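Local atomic coordinates of biphenyl-2,3-diol 1,2-dioxygenase III-related protein (PDB entry 3EY8), a protein that binds a metal ion such as calcium and is probably a dioxygenase-like enzyme of the glyoxalase/bleomycin resistance/dioxygenase superfamily whose reaction is not established. Residues T23-Y28 with I53-L58; E89-E92 with V97-E100; F115-P120 with I125-Y130. The protein carries 9 engineered substitutions. All blocks are in the same frame, centred on the assembly; numbering follows the deposited sequence.

Interaction 1. Residues T23-Y28 with I53-L58. Engineered in segment 23-28: Lys26 (natural residue Asn).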
loop_
_atom_site.group_PDB
_atom_site.type_symbol
_atom_site.label_atom_id
_atom_site.label_comp_id
_atom_site.label_asym_id
_atom_site.label_seq_id
_atom_site.Cartn_x
_atom_site.Cartn_y
_atom_site.Cartn_z
ATOM N N THR B 23 -11.288 -1.059 16.909
ATOM C CA THR B 23 -10.584 -2.330 17.026
ATOM C C THR B 23 -9.278 -2.266 16.237
ATOM O O THR B 23 -8.200 -2.655 16.716
ATOM C CB THR B 23 -11.455 -3.478 16.511
ATOM O OG1 THR B 23 -12.608 -3.609 17.361
ATOM C CG2 THR B 23 -10.678 -4.786 16.490
ATOM N N THR B 24 -9.375 -1.735 15.027
ATOM C CA THR B 24 -8.204 -1.585 14.169
ATOM C C THR B 24 -7.151 -0.617 14.737
ATOM O O THR B 24 -5.966 -0.934 14.759
ATOM C CB THR B 24 -8.637 -1.148 12.776
ATOM O OG1 THR B 24 -9.445 -2.181 12.195
ATOM C CG2 THR B 24 -7.424 -0.895 11.880
ATOM N N THR B 25 -7.572 0.554 15.207
ATOM C CA THR B 25 -6.598 1.508 15.732
ATOM C C THR B 25 -5.907 0.960 16.984
ATOM O O THR B 25 -4.682 1.072 17.124
ATOM C CB THR B 25 -7.203 2.913 15.960
ATOM O OG1 THR B 25 -8.305 2.820 16.864
ATOM C CG2 THR B 25 -7.695 3.505 14.638
ATOM N N LYS B 26 -6.677 0.337 17.877
ATOM C CA LYS B 26 -6.084 -0.278 19.063
ATOM C C LYS B 26 -5.018 -1.295 18.664
ATOM O O LYS B 26 -3.929 -1.326 19.235
ATOM C CB LYS B 26 -7.150 -0.958 19.924
ATOM C CG LYS B 26 -8.064 -0.009 20.681
ATOM C CD LYS B 26 -8.959 -0.790 21.636
ATOM C CE LYS B 26 -9.969 0.111 22.331
ATOM N NZ LYS B 26 -11.059 0.557 21.420
ATOM N N PHE B 27 -5.341 -2.124 17.680
ATOM C CA PHE B 27 -4.408 -3.141 17.207
ATOM C C PHE B 27 -3.114 -2.550 16.650
ATOM O O PHE B 27 -2.018 -2.916 17.078
ATOM C CB PHE B 27 -5.080 -4.029 16.158
ATOM C CG PHE B 27 -4.195 -5.127 15.637
ATOM C CD1 PHE B 27 -3.361 -4.905 14.553
ATOM C CD2 PHE B 27 -4.200 -6.382 16.236
ATOM C CE1 PHE B 27 -2.541 -5.918 14.066
ATOM C CE2 PHE B 27 -3.391 -7.391 15.758
ATOM C CZ PHE B 27 -2.564 -7.163 14.671
ATOM N N TYR B 28 -3.231 -1.644 15.689
ATOM C CA TYR B 28 -2.039 -1.086 15.056
ATOM C C TYR B 28 -1.182 -0.254 16.017
ATOM O O TYR B 28 0.044 -0.218 15.886
ATOM C CB TYR B 28 -2.399 -0.305 13.789
ATOM C CG TYR B 28 -2.647 -1.225 12.616
ATOM C CD1 TYR B 28 -3.914 -1.742 12.367
ATOM C CD2 TYR B 28 -1.605 -1.612 11.787
ATOM C CE1 TYR B 28 -4.142 -2.596 11.297
ATOM C CE2 TYR B 28 -1.819 -2.473 10.724
ATOM C CZ TYR B 28 -3.089 -2.959 10.485
ATOM O OH TYR B 28 -3.294 -3.807 9.429
ATOM N N ILE B 53 -1.862 5.217 6.788
ATOM C CA ILE B 53 -2.943 4.421 6.240
ATOM C C ILE B 53 -4.253 5.064 6.675
ATOM O O ILE B 53 -4.471 5.285 7.867
ATOM C CB ILE B 53 -2.860 2.988 6.760
ATOM C CG1 ILE B 53 -1.648 2.284 6.149
ATOM C CG2 ILE B 53 -4.150 2.233 6.457
ATOM C CD1 ILE B 53 -1.267 1.013 6.861
ATOM N N ASN B 54 -5.103 5.408 5.713
ATOM C CA ASN B 54 -6.425 5.935 6.028
ATOM C C ASN B 54 -7.364 4.774 6.308
ATOM O O ASN B 54 -7.301 3.738 5.640
ATOM C CB ASN B 54 -6.984 6.769 4.869
ATOM C CG ASN B 54 -6.342 8.155 4.762
ATOM O OD1 ASN B 54 -5.795 8.688 5.734
ATOM N ND2 ASN B 54 -6.426 8.748 3.574
ATOM N N LEU B 55 -8.229 4.941 7.299
ATOM C CA LEU B 55 -9.198 3.904 7.630
ATOM C C LEU B 55 -10.610 4.359 7.280
ATOM O O LEU B 55 -11.009 5.468 7.643
ATOM C CB LEU B 55 -9.130 3.570 9.123
ATOM C CG LEU B 55 -7.785 3.039 9.624
ATOM C CD1 LEU B 55 -7.807 2.824 11.137
ATOM C CD2 LEU B 55 -7.404 1.751 8.888
ATOM N N HIS B 56 -11.352 3.501 6.578
ATOM C CA HIS B 56 -12.796 3.674 6.384
ATOM C C HIS B 56 -13.502 2.541 7.108
ATOM O O HIS B 56 -13.070 1.394 7.039
ATOM C CB HIS B 56 -13.180 3.573 4.907
ATOM C CG HIS B 56 -12.629 4.668 4.048
ATOM N ND1 HIS B 56 -12.983 4.816 2.724
ATOM C CD2 HIS B 56 -11.757 5.666 4.317
ATOM C CE1 HIS B 56 -12.341 5.851 2.212
ATOM N NE2 HIS B 56 -11.590 6.384 3.159
ATOM N N GLN B 57 -14.594 2.842 7.796
ATOM C CA GLN B 57 -15.369 1.760 8.379
ATOM C C GLN B 57 -16.346 1.227 7.346
ATOM O O GLN B 57 -17.005 1.995 6.639
ATOM C CB GLN B 57 -16.106 2.201 9.639
ATOM C CG GLN B 57 -16.863 1.052 10.294
ATOM C CD GLN B 57 -17.113 1.281 11.769
ATOM O OE1 GLN B 57 -16.193 1.600 12.533
ATOM N NE2 GLN B 57 -18.363 1.107 12.183
ATOM N N LEU B 58 -16.418 -0.093 7.242
ATOM C CA LEU B 58 -17.354 -0.729 6.327
ATOM C C LEU B 58 -18.753 -0.169 6.584
ATOM O O LEU B 58 -19.227 -0.155 7.721
ATOM C CB LEU B 58 -17.335 -2.244 6.529
ATOM C CG LEU B 58 -18.138 -3.082 5.534
ATOM C CD1 LEU B 58 -17.583 -2.943 4.131
ATOM C CD2 LEU B 58 -18.125 -4.536 5.974
#
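Leu55 of strand 51-57 sends its two methyl groups against Thr24 and Thr25 of helix 21-32, packing the helix against the mixed sheet of strands 10-18, 51-57, 43-48 and 35-39, as in the vicinal oxygen chelate fold. Tracing the leucine outward shows how narrow the contact is. Its CB points toward the helix but has no atom of residues 23-28 within 4.2 Å, and neither has CG. The touching is left to the two branches. CD1, which continues the chain in an extended line from CA (chi2 176°), reaches Thr25 CG2 at 3.6 Å and Thr24 CG2 at 3.8 Å, whereas CD2 meets Thr24 CG2 alone, at 4.0 Å. Thr24 and Leu55 therefore approach tip to tip, while Thr25 comes in at a slant.

Both threonines offer carbon to the leucine and turn their hydroxyls to backbone carbonyls earlier in the chain. Thr24 OG1 is hydrogen-bonded to Asp20 O. In Thr25 it is OG1 that sits between backbone N and carbonyl carbon (chi1 58°), bonded to Pro22 O, and CG2 is thereby turned to the sheet. No hydrogen bond joins the two segments, and the 133 Å² they bury is apolar in its direct contacts. The side chains span a gap of 8.6 Å between Thr24 CA and Leu55 CA, the nearest CA atoms of the two segments.

Neighbouring strands widen the interface, with Val18 touching Thr24, and Ile44 and Ala36 against Thr25. Within the helix, the backbone hydrogen bond from Tyr28 N to Thr24 O measures 3.0 Å.

Interaction 2. Residues E89-E92 with V97-E100. Engineered in segment 89-92: Glu89 (natural residue Lys), Tyr90 (natural residue His). Engineered in segment 97-100: Val97 (natural residue Thr).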
loop_
_atom_site.group_PDB
_atom_site.type_symbol
_atom_site.label_atom_id
_atom_site.label_comp_id
_atom_site.label_asym_id
_atom_site.label_seq_id
_atom_site.Cartn_x
_atom_site.Cartn_y
_atom_site.Cartn_z
ATOM N N GLU B 89 9.195 -11.163 19.256
ATOM C CA GLU B 89 8.886 -11.367 20.669
ATOM C C GLU B 89 7.821 -10.375 21.123
ATOM O O GLU B 89 6.883 -10.737 21.827
ATOM C CB GLU B 89 10.143 -11.230 21.531
ATOM C CG GLU B 89 9.939 -11.638 22.980
ATOM C CD GLU B 89 11.170 -11.402 23.837
ATOM O OE1 GLU B 89 12.057 -10.631 23.415
ATOM O OE2 GLU B 89 11.247 -11.984 24.939
ATOM N N TYR B 90 7.963 -9.119 20.707
ATOM C CA TYR B 90 7.009 -8.084 21.077
ATOM C C TYR B 90 5.612 -8.400 20.559
ATOM O O TYR B 90 4.626 -8.326 21.294
ATOM C CB TYR B 90 7.453 -6.712 20.553
ATOM C CG TYR B 90 6.462 -5.624 20.896
ATOM C CD1 TYR B 90 6.548 -4.938 22.102
ATOM C CD2 TYR B 90 5.414 -5.307 20.035
ATOM C CE1 TYR B 90 5.637 -3.957 22.430
ATOM C CE2 TYR B 90 4.494 -4.326 20.359
ATOM C CZ TYR B 90 4.614 -3.652 21.561
ATOM O OH TYR B 90 3.707 -2.673 21.905
ATOM N N VAL B 91 5.524 -8.742 19.277
ATOM C CA VAL B 91 4.233 -9.025 18.682
ATOM C C VAL B 91 3.565 -10.216 19.377
ATOM O O VAL B 91 2.396 -10.149 19.753
ATOM C CB VAL B 91 4.356 -9.254 17.167
ATOM C CG1 VAL B 91 3.040 -9.771 16.605
ATOM C CG2 VAL B 91 4.760 -7.950 16.480
ATOM N N GLU B 92 4.307 -11.304 19.558
ATOM C CA GLU B 92 3.778 -12.454 20.289
ATOM C C GLU B 92 3.340 -12.083 21.700
ATOM O O GLU B 92 2.349 -12.606 22.209
ATOM C CB GLU B 92 4.810 -13.579 20.361
ATOM C CG GLU B 92 4.914 -14.390 19.098
ATOM C CD GLU B 92 5.553 -15.741 19.338
ATOM O OE1 GLU B 92 6.317 -15.878 20.317
ATOM O OE2 GLU B 92 5.290 -16.663 18.542
ATOM N N VAL B 97 -0.669 -14.243 17.022
ATOM C CA VAL B 97 -0.106 -15.473 16.478
ATOM C C VAL B 97 0.750 -15.181 15.254
ATOM O O VAL B 97 0.261 -14.662 14.242
ATOM C CB VAL B 97 -1.210 -16.492 16.122
ATOM C CG1 VAL B 97 -0.631 -17.673 15.364
ATOM C CG2 VAL B 97 -1.917 -16.964 17.397
ATOM N N ILE B 98 2.033 -15.508 15.350
ATOM C CA ILE B 98 2.930 -15.370 14.208
ATOM C C ILE B 98 2.791 -16.608 13.343
ATOM O O ILE B 98 3.033 -17.728 13.790
ATOM C CB ILE B 98 4.381 -15.168 14.654
ATOM C CG1 ILE B 98 4.492 -13.856 15.442
ATOM C CG2 ILE B 98 5.322 -15.179 13.444
ATOM C CD1 ILE B 98 5.878 -13.552 15.938
HETATM N N MSE B 99 2.393 -16.413 12.093
HETATM C CA MSE B 99 2.099 -17.555 11.230
HETATM C C MSE B 99 3.317 -18.131 10.507
HETATM O O MSE B 99 3.282 -19.273 10.051
HETATM C CB MSE B 99 0.989 -17.216 10.235
HETATM C CG MSE B 99 1.420 -16.338 9.082
HETATM SE SE MSE B 99 -0.137 -15.781 8.064
HETATM C CE MSE B 99 -1.179 -15.065 9.540
ATOM N N GLU B 100 4.391 -17.351 10.409
ATOM C CA GLU B 100 5.620 -17.831 9.798
ATOM C C GLU B 100 6.700 -16.794 10.033
ATOM O O GLU B 100 6.398 -15.602 10.147
ATOM C CB GLU B 100 5.401 -18.031 8.297
ATOM C CG GLU B 100 6.523 -18.741 7.568
ATOM C CD GLU B 100 6.253 -18.869 6.080
ATOM O OE1 GLU B 100 5.183 -18.408 5.622
ATOM O OE2 GLU B 100 7.110 -19.430 5.367
HETATM O O HOH W 1 2.994 -17.031 17.574
#
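Ile98 lays the end of its side chain across Glu92, and behind it faces Val91, where the chain turns back after helix 84-93 of this protein of the vicinal oxygen chelate fold. The first shell consists of aliphatic carbon: Ile98 CD1 comes within 3.4 Å of Glu92 CG, and Ile98 CG1 follows at 3.7 Å from the same atom. The two side chains cross at about a right angle, so the methylene part of the glutamate meets the isoleucine while its carboxylate continues past. Val91 supplies a looser apolar contact, its CG1 4.5 Å from Ile98 CG1.

A water forms the next shell. It donates to Glu92 OE2, at a short 2.5 Å, and accepts from Ile98 N at 2.9 Å, thereby joining the carboxylate to the returning backbone in the absence of any direct hydrogen bond between the segments. The glutamate CB does not point straight at Ile98; the chain, extended beyond CG (chi2 -160°), carries OE2 to the water. Glu92 is exposed to solvent, whereas Val91 is buried.

Further out, strand 110-118 sets the inner side: Phe115 packs on both Val91 and Ile98, placing the helix and the returning chain over one aromatic residue. Glu100 packs on Pro64 of the second subunit. On the helix, the engineered Tyr90 packs on Met6 of that subunit, and its OH is hydrogen-bonded to Lys30 O of its own chain. The closest CA atoms across the turn, those of Glu92 and the engineered Val97, are 6.2 Å apart.

Interaction 3. Residues F115-P120 with I125-Y130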
loop_
_atom_site.group_PDB
_atom_site.type_symbol
_atom_site.label_atom_id
_atom_site.label_comp_id
_atom_site.label_asym_id
_atom_site.label_seq_id
_atom_site.Cartn_x
_atom_site.Cartn_y
_atom_site.Cartn_z
ATOM N N PHE B 115 8.537 -11.721 9.100
ATOM C CA PHE B 115 7.581 -12.582 9.788
ATOM C C PHE B 115 6.164 -12.085 9.494
ATOM O O PHE B 115 5.992 -10.956 9.043
ATOM C CB PHE B 115 7.875 -12.735 11.295
ATOM C CG PHE B 115 7.638 -11.491 12.126
ATOM C CD1 PHE B 115 6.450 -11.318 12.826
ATOM C CD2 PHE B 115 8.629 -10.528 12.262
ATOM C CE1 PHE B 115 6.245 -10.195 13.620
ATOM C CE2 PHE B 115 8.426 -9.405 13.052
ATOM C CZ PHE B 115 7.232 -9.241 13.732
ATOM N N TYR B 116 5.166 -12.936 9.714
ATOM C CA TYR B 116 3.808 -12.665 9.250
ATOM C C TYR B 116 2.769 -12.866 10.340
ATOM O O TYR B 116 2.890 -13.759 11.175
ATOM C CB TYR B 116 3.432 -13.616 8.108
ATOM C CG TYR B 116 4.258 -13.499 6.851
ATOM C CD1 TYR B 116 5.467 -14.167 6.734
ATOM C CD2 TYR B 116 3.813 -12.750 5.772
ATOM C CE1 TYR B 116 6.219 -14.078 5.588
ATOM C CE2 TYR B 116 4.562 -12.651 4.619
ATOM C CZ TYR B 116 5.766 -13.321 4.537
ATOM O OH TYR B 116 6.524 -13.243 3.392
ATOM N N PHE B 117 1.728 -12.048 10.309
ATOM C CA PHE B 117 0.558 -12.271 11.144
ATOM C C PHE B 117 -0.610 -11.542 10.499
ATOM O O PHE B 117 -0.424 -10.833 9.512
ATOM C CB PHE B 117 0.795 -11.756 12.567
ATOM C CG PHE B 117 1.238 -10.324 12.628
ATOM C CD1 PHE B 117 2.581 -10.005 12.573
ATOM C CD2 PHE B 117 0.313 -9.298 12.735
ATOM C CE1 PHE B 117 2.996 -8.682 12.621
ATOM C CE2 PHE B 117 0.722 -7.967 12.785
ATOM C CZ PHE B 117 2.067 -7.665 12.727
ATOM N N ARG B 118 -1.807 -11.703 11.053
ATOM C CA ARG B 118 -2.984 -11.043 10.495
ATOM C C ARG B 118 -3.535 -9.978 11.419
ATOM O O ARG B 118 -3.460 -10.103 12.653
ATOM C CB ARG B 118 -4.082 -12.065 10.179
ATOM C CG ARG B 118 -3.690 -13.004 9.062
ATOM C CD ARG B 118 -4.805 -13.909 8.606
ATOM N NE ARG B 118 -4.264 -14.906 7.687
ATOM C CZ ARG B 118 -4.019 -14.678 6.400
ATOM N NH1 ARG B 118 -4.280 -13.488 5.874
ATOM N NH2 ARG B 118 -3.515 -15.638 5.634
ATOM N N ASP B 119 -4.095 -8.929 10.824
ATOM C CA ASP B 119 -4.758 -7.888 11.611
ATOM C C ASP B 119 -6.207 -8.304 11.888
ATOM O O ASP B 119 -6.628 -9.382 11.467
ATOM C CB ASP B 119 -4.604 -6.500 10.948
ATOM C CG ASP B 119 -5.642 -6.214 9.861
ATOM O OD1 ASP B 119 -6.443 -7.098 9.506
ATOM O OD2 ASP B 119 -5.651 -5.068 9.356
ATOM N N PRO B 120 -6.964 -7.485 12.635
ATOM C CA PRO B 120 -8.301 -7.934 13.057
ATOM C C PRO B 120 -9.302 -8.210 11.926
ATOM O O PRO B 120 -10.302 -8.900 12.174
ATOM C CB PRO B 120 -8.788 -6.780 13.942
ATOM C CG PRO B 120 -7.533 -6.202 14.495
ATOM C CD PRO B 120 -6.532 -6.283 13.369
ATOM N N ILE B 125 -0.141 -9.074 7.328
ATOM C CA ILE B 125 0.902 -8.127 7.694
ATOM C C ILE B 125 2.256 -8.824 7.741
ATOM O O ILE B 125 2.441 -9.838 8.420
ATOM C CB ILE B 125 0.598 -7.426 9.041
ATOM C CG1 ILE B 125 -0.822 -6.835 9.048
ATOM C CG2 ILE B 125 1.636 -6.353 9.331
ATOM C CD1 ILE B 125 -1.090 -5.797 7.946
ATOM N N GLU B 126 3.200 -8.275 6.988
ATOM C CA GLU B 126 4.550 -8.796 6.914
ATOM C C GLU B 126 5.452 -7.734 7.519
ATOM O O GLU B 126 5.506 -6.610 7.028
ATOM C CB GLU B 126 4.919 -9.038 5.443
ATOM C CG GLU B 126 6.297 -9.650 5.215
ATOM C CD GLU B 126 6.623 -9.779 3.737
ATOM O OE1 GLU B 126 5.790 -9.368 2.898
ATOM O OE2 GLU B 126 7.716 -10.287 3.415
ATOM N N VAL B 127 6.130 -8.077 8.610
ATOM C CA VAL B 127 7.062 -7.158 9.243
ATOM C C VAL B 127 8.472 -7.636 8.948
ATOM O O VAL B 127 8.782 -8.820 9.117
ATOM C CB VAL B 127 6.821 -7.084 10.755
ATOM C CG1 VAL B 127 7.925 -6.280 11.439
ATOM C CG2 VAL B 127 5.449 -6.470 11.024
ATOM N N SER B 128 9.319 -6.722 8.485
ATOM C CA SER B 128 10.598 -7.124 7.899
ATOM C C SER B 128 11.761 -6.217 8.265
ATOM O O SER B 128 11.575 -5.075 8.691
ATOM C CB SER B 128 10.479 -7.185 6.375
ATOM O OG SER B 128 9.336 -7.931 5.980
ATOM N N THR B 129 12.966 -6.743 8.083
ATOM C CA THR B 129 14.184 -5.974 8.315
ATOM C C THR B 129 15.123 -6.126 7.127
ATOM O O THR B 129 15.122 -7.161 6.458
ATOM C CB THR B 129 14.915 -6.452 9.582
ATOM O OG1 THR B 129 16.091 -5.656 9.783
ATOM C CG2 THR B 129 15.328 -7.907 9.453
ATOM N N TYR B 130 15.926 -5.098 6.865
ATOM C CA TYR B 130 16.994 -5.202 5.872
ATOM C C TYR B 130 18.316 -5.689 6.484
ATOM O O TYR B 130 19.296 -5.901 5.767
ATOM C CB TYR B 130 17.178 -3.881 5.107
ATOM C CG TYR B 130 16.234 -3.762 3.931
ATOM C CD1 TYR B 130 16.520 -4.388 2.728
ATOM C CD2 TYR B 130 15.041 -3.060 4.038
ATOM C CE1 TYR B 130 15.659 -4.306 1.654
ATOM C CE2 TYR B 130 14.166 -2.968 2.963
ATOM C CZ TYR B 130 14.484 -3.599 1.775
ATOM O OH TYR B 130 13.633 -3.525 0.696
#
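Phe115, Tyr116 and Phe117 pair with Val127, Glu126 and Ile125 in the antiparallel beta hairpin of strands 110-118 and 124-129, part of the second mixed sheet of this vicinal oxygen chelate fold. Four backbone hydrogen bonds hold it, two in each of the hydrogen-bonded pairs Phe115-Val127 and Phe117-Ile125; the shortest, Ile125 N to Phe117 O, is 2.8 Å. Tyr116 and Glu126 form the non-hydrogen-bonded pair between them, with Tyr116 CA 3.2 Å from Ile125 O in a CA-H...O contact.

One tight face carries the two phenylalanines, Ile125 and Val127. Each phenylalanine has CG between its backbone N and carbonyl carbon (chi1 70° for Phe115, 54° for Phe117), which swings the ring over its partner on the other strand. Val127 CB sits over one face of Phe115, 4.0 Å from the ring centroid, and Ile125 CB over one face of Phe117 at 4.1 Å, both as CH-pi contacts. Val127 CG2 also reaches Phe117 CE1 at 3.7 Å, tying the two pairs together. Helix 84-93 covers Phe115, and Tyr28 meets Ile125.

The other face is more polar but as closely packed: Tyr116 and Glu126 run side by side, planes 21° apart, with Glu126 CG 3.5 Å from Tyr116 CE2. The loose end lies at partly exposed Arg118 and exposed Pro120, neither touching residues 125-130. Arg105 bonds the tyrosine hydroxyl, Ser114 Glu126 OE2. Glu126 is a calcium ligand of this protein, though no metal is bound to this chain; its OE1 makes a weak hydrogen bond to His13 NE2 of the second subunit.

Overall arrangement
Along the chain the three contacts follow in series, none nested and none crossing. Interaction 1 closes a 24-residue excursion from helix 21-32 through two strands to strand 51-57. Interactions 2 and 3 each close a short connection, with four residues between the segments: 2 ties helix 84-93 to the chain returning from it, 3 joins the last two strands. Interactions 2 and 3 adjoin, as Met99 N lies 2.9 Å from Tyr116 O and Glu100 O 3.0 Å from Tyr116 N, and both reach the second subunit. Interaction 1 meets 3 between helix 21-32 and the turn after strand 110-118, where Tyr28 OH is 2.7 Å from Asp119 OD2, while 1 and 2 do not touch.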